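Local coordinates for protein CT021 (Chlamydia trachomatis serovar L2, PDB 6UXD) that is of unknown function but is probably related to the LolA and LolB proteins of bacterial lipoprotein transport, at residues S163-F175 with F183-T195. Numbering follows the deposited sequence.
Sequences SSPLSEKNILIYF and FPLWTSIDTPTGT. Unlike the reference sequence in segment 183-195: Asp190 (reference Glu).
Strands 170-175 and 186-189 pair as the two arms of an antiparallel beta hairpin, with Ile171 facing Ile189 and Leu172 facing Ser188 inside a larger antiparallel array. The ladder is regular at its middle, where Leu172 and Ser188 form a hydrogen-bonded pair: each N reaches the other's O, 2.9 Å from Leu172 N to Ser188 O and the same from Ser188 N to Leu172 O. Asp190 N to Asn170 O continues the pairing beyond one end, and at the other Leu185 N gives a bond of 2.8 Å to Tyr174 O.

Side chains alternate across the two faces. On one, Ile171 and Ile189 run alongside each other, CG1 of Ile171 3.6 Å from CD1 of Ile189. Ile189 extends CG1 opposite its backbone N (chi1 178°), which lets the same CD1 also meet Leu166 CD2, the two side chains crossing at about a right angle. Further along, Ile173 CG2 lies 3.7 Å from Pro184 CB. Helix 9-13 packs against this face, Ile9 touching both Ile173 and Phe175. Strand 152-158 flanks the 170-175 arm, with backbone bonds from Ser157 and Trp155 to Ile171 and Ile173, and strand 196-204 flanks the other.

The other face carries the aromatic pair. Tyr174 CD1 comes 3.6 Å from Trp186 CD1, with the ring planes inclined at 76°, while Trp186 O sits at the tyrosine ring's edge, in its plane. Tyr174 OH is anchored elsewhere, by His125 N. At the open end of the hairpin, after the type II turn from Leu166 to Lys169, Lys169 CB lies 3.2 Å from Asp190 O, which is buried without a polar partner; the bend at chi2 (-53°) then brings CD to 4.1 Å from Asp190 CB. Lys169 NZ stays 5.4 Å from Asp190 OD2, too far for a salt bridge.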
loop_
_atom_site.group_PDB
_atom_site.type_symbol
_atom_site.label_atom_id
_atom_site.label_comp_id
_atom_site.label_asym_id
_atom_site.label_seq_id
_atom_site.Cartn_x
_atom_site.Cartn_y
_atom_site.Cartn_z
ATOM N N SER A 163 -6.457 17.581 11.318
ATOM C CA SER A 163 -7.830 17.677 11.797
ATOM C C SER A 163 -8.511 16.316 11.897
ATOM O O SER A 163 -9.737 16.224 11.770
ATOM C CB SER A 163 -8.627 18.598 10.873
ATOM O OG SER A 163 -7.823 19.677 10.414
ATOM N N SER A 164 -7.743 15.260 12.127
ATOM C CA SER A 164 -8.274 13.904 12.095
ATOM C C SER A 164 -7.975 13.208 13.413
ATOM O O SER A 164 -7.162 13.704 14.203
ATOM C CB SER A 164 -7.664 13.122 10.930
ATOM O OG SER A 164 -6.261 12.992 11.093
ATOM N N PRO A 165 -8.609 12.067 13.696
ATOM C CA PRO A 165 -8.216 11.293 14.886
ATOM C C PRO A 165 -6.767 10.833 14.856
ATOM O O PRO A 165 -6.188 10.588 15.924
ATOM C CB PRO A 165 -9.186 10.101 14.873
ATOM C CG PRO A 165 -9.708 10.036 13.476
ATOM C CD PRO A 165 -9.745 11.453 12.990
ATOM N N LEU A 166 -6.161 10.718 13.674
ATOM C CA LEU A 166 -4.781 10.265 13.565
ATOM C C LEU A 166 -3.781 11.336 13.953
ATOM O O LEU A 166 -2.581 11.050 14.004
ATOM C CB LEU A 166 -4.487 9.803 12.137
ATOM C CG LEU A 166 -5.393 8.712 11.569
ATOM C CD1 LEU A 166 -4.853 8.243 10.229
ATOM C CD2 LEU A 166 -5.528 7.551 12.536
ATOM N N SER A 167 -4.242 12.544 14.250
ATOM C CA SER A 167 -3.337 13.670 14.407
ATOM C C SER A 167 -2.273 13.374 15.457
ATOM O O SER A 167 -2.581 13.124 16.625
ATOM C CB SER A 167 -4.128 14.924 14.780
ATOM O OG SER A 167 -3.303 16.071 14.686
ATOM N N GLU A 168 -1.015 13.418 15.034
ATOM C CA GLU A 168 0.142 13.254 15.903
ATOM C C GLU A 168 0.229 11.867 16.533
ATOM O O GLU A 168 1.004 11.673 17.471
ATOM C CB GLU A 168 0.151 14.320 17.003
ATOM C CG GLU A 168 0.016 15.737 16.464
ATOM C CD GLU A 168 0.265 16.787 17.515
ATOM O OE1 GLU A 168 1.424 17.234 17.632
ATOM O OE2 GLU A 168 -0.697 17.145 18.230
ATOM N N LYS A 169 -0.514 10.889 16.018
ATOM C CA LYS A 169 -0.492 9.537 16.565
ATOM C C LYS A 169 0.723 8.738 16.086
ATOM O O LYS A 169 1.191 8.885 14.951
ATOM C CB LYS A 169 -1.782 8.810 16.190
ATOM C CG LYS A 169 -3.006 9.320 16.946
ATOM C CD LYS A 169 -2.747 9.295 18.453
ATOM C CE LYS A 169 -4.020 9.261 19.269
ATOM N NZ LYS A 169 -3.704 8.962 20.694
ATOM N N ASN A 170 1.226 7.871 16.971
ATOM C CA ASN A 170 2.418 7.089 16.679
ATOM C C ASN A 170 2.091 5.910 15.758
ATOM O O ASN A 170 1.008 5.314 15.826
ATOM C CB ASN A 170 3.061 6.590 17.980
ATOM C CG ASN A 170 3.601 7.716 18.835
ATOM O OD1 ASN A 170 3.271 7.827 20.015
ATOM N ND2 ASN A 170 4.443 8.550 18.248
ATOM N N ILE A 171 3.033 5.598 14.878
ATOM C CA ILE A 171 2.889 4.550 13.872
ATOM C C ILE A 171 4.096 3.630 13.962
ATOM O O ILE A 171 5.228 4.081 14.182
ATOM C CB ILE A 171 2.774 5.125 12.449
ATOM C CG1 ILE A 171 1.641 6.148 12.377
ATOM C CG2 ILE A 171 2.506 4.017 11.438
ATOM C CD1 ILE A 171 1.562 6.865 11.058
ATOM N N LEU A 172 3.859 2.335 13.811
ATOM C CA LEU A 172 4.945 1.370 13.770
ATOM C C LEU A 172 4.748 0.520 12.521
ATOM O O LEU A 172 3.676 -0.071 12.324
ATOM C CB LEU A 172 4.982 0.542 15.057
ATOM C CG LEU A 172 6.316 -0.102 15.438
ATOM C CD1 LEU A 172 7.528 0.807 15.306
ATOM C CD2 LEU A 172 6.204 -0.627 16.864
ATOM N N ILE A 173 5.764 0.497 11.661
ATOM C CA ILE A 173 5.678 -0.140 10.349
ATOM C C ILE A 173 6.789 -1.174 10.261
ATOM O O ILE A 173 7.944 -0.879 10.596
ATOM C CB ILE A 173 5.804 0.878 9.195
ATOM C CG1 ILE A 173 4.928 2.096 9.476
ATOM C CG2 ILE A 173 5.394 0.238 7.872
ATOM C CD1 ILE A 173 4.706 3.023 8.291
ATOM N N TYR A 174 6.453 -2.368 9.774
ATOM C CA TYR A 174 7.418 -3.448 9.675
ATOM C C TYR A 174 7.698 -3.733 8.203
ATOM O O TYR A 174 6.774 -3.827 7.398
ATOM C CB TYR A 174 6.919 -4.711 10.403
ATOM C CG TYR A 174 6.668 -4.513 11.886
ATOM C CD1 TYR A 174 5.516 -3.885 12.344
ATOM C CD2 TYR A 174 7.589 -4.943 12.827
ATOM C CE1 TYR A 174 5.293 -3.696 13.717
ATOM C CE2 TYR A 174 7.366 -4.773 14.192
ATOM C CZ TYR A 174 6.233 -4.142 14.626
ATOM O OH TYR A 174 6.085 -3.982 15.984
ATOM N N PHE A 175 8.976 -3.862 7.868
ATOM C CA PHE A 175 9.409 -4.206 6.528
ATOM C C PHE A 175 10.308 -5.428 6.598
ATOM O O PHE A 175 11.059 -5.617 7.561
ATOM C CB PHE A 175 10.182 -3.062 5.833
ATOM C CG PHE A 175 9.341 -1.870 5.522
ATOM C CD1 PHE A 175 8.595 -1.817 4.359
ATOM C CD2 PHE A 175 9.310 -0.781 6.386
ATOM C CE1 PHE A 175 7.821 -0.689 4.056
ATOM C CE2 PHE A 175 8.539 0.337 6.094
ATOM C CZ PHE A 175 7.790 0.376 4.926
ATOM N N PHE A 183 7.130 -3.324 -0.013
ATOM C CA PHE A 183 5.903 -2.968 0.684
ATOM C C PHE A 183 5.931 -3.405 2.148
ATOM O O PHE A 183 6.613 -4.366 2.514
ATOM C CB PHE A 183 4.700 -3.601 0.017
ATOM C CG PHE A 183 4.347 -2.999 -1.302
ATOM C CD1 PHE A 183 3.588 -1.850 -1.362
ATOM C CD2 PHE A 183 4.741 -3.603 -2.478
ATOM C CE1 PHE A 183 3.227 -1.306 -2.574
ATOM C CE2 PHE A 183 4.394 -3.075 -3.691
ATOM C CZ PHE A 183 3.630 -1.908 -3.746
ATOM N N PRO A 184 5.180 -2.723 2.999
ATOM C CA PRO A 184 5.174 -3.086 4.415
ATOM C C PRO A 184 4.547 -4.455 4.643
ATOM O O PRO A 184 3.698 -4.915 3.877
ATOM C CB PRO A 184 4.344 -1.972 5.064
ATOM C CG PRO A 184 3.515 -1.423 3.960
ATOM C CD PRO A 184 4.312 -1.569 2.711
ATOM N N LEU A 185 5.014 -5.118 5.702
ATOM C CA LEU A 185 4.418 -6.379 6.155
ATOM C C LEU A 185 3.250 -6.170 7.100
ATOM O O LEU A 185 2.362 -7.029 7.191
ATOM C CB LEU A 185 5.460 -7.223 6.885
ATOM C CG LEU A 185 6.694 -7.633 6.093
ATOM C CD1 LEU A 185 7.751 -8.201 7.030
ATOM C CD2 LEU A 185 6.288 -8.634 5.025
ATOM N N TRP A 186 3.243 -5.053 7.814
ATOM C CA TRP A 186 2.371 -4.874 8.968
ATOM C C TRP A 186 2.462 -3.419 9.409
ATOM O O TRP A 186 3.560 -2.871 9.515
ATOM C CB TRP A 186 2.811 -5.819 10.072
ATOM C CG TRP A 186 1.976 -5.888 11.315
ATOM C CD1 TRP A 186 2.079 -5.108 12.429
ATOM C CD2 TRP A 186 0.965 -6.850 11.587
ATOM N NE1 TRP A 186 1.174 -5.529 13.384
ATOM C CE2 TRP A 186 0.469 -6.590 12.879
ATOM C CE3 TRP A 186 0.406 -7.897 10.847
ATOM C CZ2 TRP A 186 -0.553 -7.345 13.451
ATOM C CZ3 TRP A 186 -0.607 -8.636 11.410
ATOM C CH2 TRP A 186 -1.075 -8.367 12.698
ATOM N N THR A 187 1.323 -2.783 9.641
ATOM C CA THR A 187 1.294 -1.400 10.101
ATOM C C THR A 187 0.340 -1.271 11.277
ATOM O O THR A 187 -0.807 -1.716 11.203
ATOM C CB THR A 187 0.877 -0.469 8.962
ATOM O OG1 THR A 187 1.770 -0.664 7.859
ATOM C CG2 THR A 187 0.926 0.991 9.410
ATOM N N SER A 188 0.819 -0.666 12.358
ATOM C CA SER A 188 0.046 -0.480 13.573
ATOM C C SER A 188 0.034 1.003 13.906
ATOM O O SER A 188 1.093 1.633 13.956
ATOM C CB SER A 188 0.652 -1.302 14.719
ATOM O OG SER A 188 0.031 -1.017 15.960
ATOM N N ILE A 189 -1.156 1.565 14.114
ATOM C CA ILE A 189 -1.281 2.991 14.405
ATOM C C ILE A 189 -2.170 3.203 15.624
ATOM O O ILE A 189 -3.285 2.668 15.689
ATOM C CB ILE A 189 -1.824 3.787 13.197
ATOM C CG1 ILE A 189 -1.990 5.261 13.576
ATOM C CG2 ILE A 189 -3.127 3.231 12.713
ATOM C CD1 ILE A 189 -1.916 6.221 12.394
ATOM N N ASP A 190 -1.655 3.966 16.596
ATOM C CA ASP A 190 -2.470 4.480 17.693
ATOM C C ASP A 190 -3.625 5.315 17.153
ATOM O O ASP A 190 -3.451 6.130 16.240
ATOM C CB ASP A 190 -1.643 5.371 18.625
ATOM C CG ASP A 190 -0.561 4.620 19.379
ATOM O OD1 ASP A 190 -0.460 3.386 19.216
ATOM O OD2 ASP A 190 0.189 5.284 20.149
ATOM N N THR A 191 -4.806 5.130 17.732
ATOM C CA THR A 191 -5.898 6.073 17.520
ATOM C C THR A 191 -6.671 6.249 18.825
ATOM O O THR A 191 -6.376 5.575 19.822
ATOM C CB THR A 191 -6.849 5.623 16.408
ATOM O OG1 THR A 191 -7.780 4.661 16.925
ATOM C CG2 THR A 191 -6.072 5.028 15.228
ATOM N N PRO A 192 -7.643 7.164 18.868
ATOM C CA PRO A 192 -8.475 7.281 20.077
ATOM C C PRO A 192 -9.374 6.076 20.316
ATOM O O PRO A 192 -9.609 5.721 21.478
ATOM C CB PRO A 192 -9.288 8.559 19.818
ATOM C CG PRO A 192 -8.463 9.340 18.828
ATOM C CD PRO A 192 -7.831 8.304 17.951
ATOM N N THR A 193 -9.874 5.427 19.260
ATOM C CA THR A 193 -10.667 4.214 19.433
ATOM C C THR A 193 -9.832 3.023 19.886
ATOM O O THR A 193 -10.404 1.976 20.213
ATOM C CB THR A 193 -11.372 3.821 18.131
ATOM O OG1 THR A 193 -10.495 3.000 17.341
ATOM C CG2 THR A 193 -11.781 5.061 17.330
ATOM N N GLY A 194 -8.513 3.157 19.920
ATOM C CA GLY A 194 -7.606 2.046 20.132
ATOM C C GLY A 194 -6.747 1.800 18.901
ATOM O O GLY A 194 -6.884 2.453 17.866
ATOM N N THR A 195 -5.859 0.820 19.031
ATOM C CA THR A 195 -4.872 0.561 17.995
ATOM C C THR A 195 -5.508 -0.064 16.753
ATOM O O THR A 195 -6.488 -0.807 16.818
ATOM C CB THR A 195 -3.760 -0.330 18.552
ATOM O OG1 THR A 195 -2.826 0.482 19.284
ATOM C CG2 THR A 195 -3.023 -1.080 17.438
#